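Local atomic coordinates of putative RnfG subunit of electron transport complex (Thermotoga maritima, PDB entry 3DCZ), a protein that probably binds FMN and serves as the G subunit of a membrane-bound Rnf complex that couples electron transfer to ion translocation across the membrane. Residues 164-169 against 174-179. Numbering follows the deposited sequence. Where two conformers were deposited one is given.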
loop_
_atom_site.group_PDB
_atom_site.type_symbol
_atom_site.label_atom_id
_atom_site.label_comp_id
_atom_site.label_asym_id
_atom_site.label_seq_id
_atom_site.Cartn_x
_atom_site.Cartn_y
_atom_site.Cartn_z
ATOM N N GLY A 164 -22.194 1.635 -6.700
ATOM C CA GLY A 164 -21.018 1.633 -7.537
ATOM C C GLY A 164 -20.262 0.337 -7.363
ATOM O O GLY A 164 -20.302 -0.293 -6.288
ATOM N N SER A 165 -19.585 -0.065 -8.434
ATOM C CA SER A 165 -18.726 -1.231 -8.406
ATOM C C SER A 165 -17.540 -0.919 -7.485
ATOM O O SER A 165 -17.270 0.246 -7.209
ATOM C CB SER A 165 -18.206 -1.517 -9.802
ATOM O OG SER A 165 -17.437 -0.414 -10.285
ATOM N N PRO A 166 -16.830 -1.955 -7.012
ATOM C CA PRO A 166 -15.591 -1.694 -6.279
ATOM C C PRO A 166 -14.667 -0.758 -7.056
ATOM O O PRO A 166 -14.000 0.108 -6.466
ATOM C CB PRO A 166 -14.967 -3.090 -6.174
ATOM C CG PRO A 166 -16.123 -4.006 -6.106
ATOM C CD PRO A 166 -17.102 -3.404 -7.099
ATOM N N GLU A 167 -14.635 -0.954 -8.372
ATOM C CA GLU A 167 -13.767 -0.171 -9.230
ATOM C C GLU A 167 -14.177 1.318 -9.317
ATOM O O GLU A 167 -13.296 2.187 -9.334
ATOM C CB GLU A 167 -13.637 -0.848 -10.607
ATOM C CG GLU A 167 -12.924 -2.226 -10.548
ATOM C CD GLU A 167 -13.812 -3.386 -10.059
ATOM O OE1 GLU A 167 -15.036 -3.191 -9.858
ATOM O OE2 GLU A 167 -13.278 -4.505 -9.881
ATOM N N GLU A 168 -15.474 1.615 -9.351
ATOM C CA GLU A 168 -15.930 3.004 -9.353
ATOM C C GLU A 168 -15.643 3.675 -8.006
ATOM O O GLU A 168 -15.285 4.840 -7.937
ATOM C CB GLU A 168 -17.431 3.078 -9.644
ATOM C CG GLU A 168 -17.806 2.634 -11.060
ATOM C CD GLU A 168 -19.325 2.592 -11.322
ATOM O OE1 GLU A 168 -20.072 1.922 -10.570
ATOM O OE2 GLU A 168 -19.770 3.216 -12.316
ATOM N N LEU A 169 -15.860 2.927 -6.935
ATOM C CA LEU A 169 -15.673 3.463 -5.599
ATOM C C LEU A 169 -14.195 3.720 -5.319
ATOM O O LEU A 169 -13.856 4.714 -4.662
ATOM C CB LEU A 169 -16.276 2.501 -4.568
ATOM C CG LEU A 169 -17.822 2.423 -4.582
ATOM C CD1 LEU A 169 -18.303 1.476 -3.493
ATOM C CD2 LEU A 169 -18.437 3.798 -4.394
ATOM N N ILE A 174 -12.752 4.955 -1.878
ATOM C CA ILE A 174 -13.644 4.129 -1.103
ATOM C C ILE A 174 -13.370 2.660 -1.446
ATOM O O ILE A 174 -13.391 2.276 -2.625
ATOM C CB ILE A 174 -15.128 4.506 -1.429
ATOM C CG1 ILE A 174 -15.424 5.936 -0.984
ATOM C CG2 ILE A 174 -16.081 3.512 -0.770
ATOM C CD1 ILE A 174 -16.783 6.477 -1.480
ATOM N N VAL A 175 -13.114 1.863 -0.415
ATOM C CA VAL A 175 -12.826 0.443 -0.532
ATOM C C VAL A 175 -14.105 -0.314 -0.243
ATOM O O VAL A 175 -14.608 -0.273 0.893
ATOM C CB VAL A 175 -11.717 0.041 0.453
ATOM C CG1 VAL A 175 -11.495 -1.511 0.445
ATOM C CG2 VAL A 175 -10.416 0.851 0.121
ATOM N N LYS A 176 -14.612 -1.019 -1.259
ATOM C CA LYS A 176 -15.866 -1.722 -1.123
ATOM C C LYS A 176 -15.577 -3.098 -0.558
ATOM O O LYS A 176 -14.930 -3.905 -1.218
ATOM C CB LYS A 176 -16.584 -1.826 -2.463
ATOM C CG LYS A 176 -17.966 -2.418 -2.305
ATOM C CD LYS A 176 -18.733 -2.355 -3.592
ATOM C CE LYS A 176 -20.167 -2.813 -3.379
ATOM N NZ LYS A 176 -20.874 -2.862 -4.671
ATOM N N VAL A 177 -16.036 -3.342 0.658
ATOM C CA VAL A 177 -15.874 -4.658 1.291
ATOM C C VAL A 177 -17.162 -5.181 1.929
ATOM O O VAL A 177 -17.203 -6.336 2.361
ATOM C CB VAL A 177 -14.714 -4.664 2.342
ATOM C CG1 VAL A 177 -13.348 -4.685 1.656
ATOM C CG2 VAL A 177 -14.824 -3.494 3.325
ATOM N N SER A 178 -18.218 -4.356 1.941
ATOM C CA SER A 178 -19.449 -4.681 2.656
ATOM C C SER A 178 -20.122 -5.951 2.137
ATOM O O SER A 178 -20.891 -6.583 2.865
ATOM C CB SER A 178 -20.426 -3.503 2.568
ATOM O OG SER A 178 -20.819 -3.282 1.228
ATOM N N ASP A 179 -19.839 -6.315 0.893
ATOM C CA ASP A 179 -20.410 -7.518 0.277
ATOM C C ASP A 179 -19.577 -8.796 0.509
ATOM O O ASP A 179 -20.031 -9.899 0.191
ATOM C CB ASP A 179 -20.652 -7.289 -1.224
ATOM C CG ASP A 179 -19.410 -6.839 -1.961
ATOM O OD1 ASP A 179 -18.572 -6.137 -1.353
ATOM O OD2 ASP A 179 -19.282 -7.179 -3.154
HETATM O O HOH W 1 -21.946 -0.365 -4.139
HETATM O O HOH W 2 -13.122 -1.225 -3.772
#
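K176 stretches its side chain across the first turn of helix 166-170, crossing the ring of P166 and the isobutyl group of L169 and touching each. With CG anti to the backbone N (chi1 -173°) and every later torsion extended, the chain runs straight to the loop ahead of the helix, where NZ donates to G164 O at 3.1 Å, from 24° off the carbonyl plane. On the way K176 CD lies 3.9 Å from L169 CD1 and 4.0 Å from P166 CG. The tight end is buried: L169 CB abuts I174 CB at 3.9 Å, I174 CG2 packs against the same leucine, and I174 N donates to L169 O (3.0 Å).

Towards the ammonium group, apolar packing gives way to water. One water accepts from K176 NZ at 2.8 Å and donates to G164 O, bridging the same two atoms alongside the direct bond. A methionine in place of K176 would probably leave G164 O and the water beside it without the ammonium group that joins them. At the other end of the lysine, a second water links K176 N to P166 O, bridging the two backbones where they do not bond directly. At the helix start, S165 and E168 form a capping box, with S165 OG accepting from E168 N and E168 OE1 from S165 N. Beyond the helix, V175 pairs through its backbone with R154 and D156, and the contact thus packs the helix of a small beta-alpha-beta unit, strand 154-155, helix 166-170 and strand 174-175, against the start of its second, parallel strand, within the FMN-binding domain.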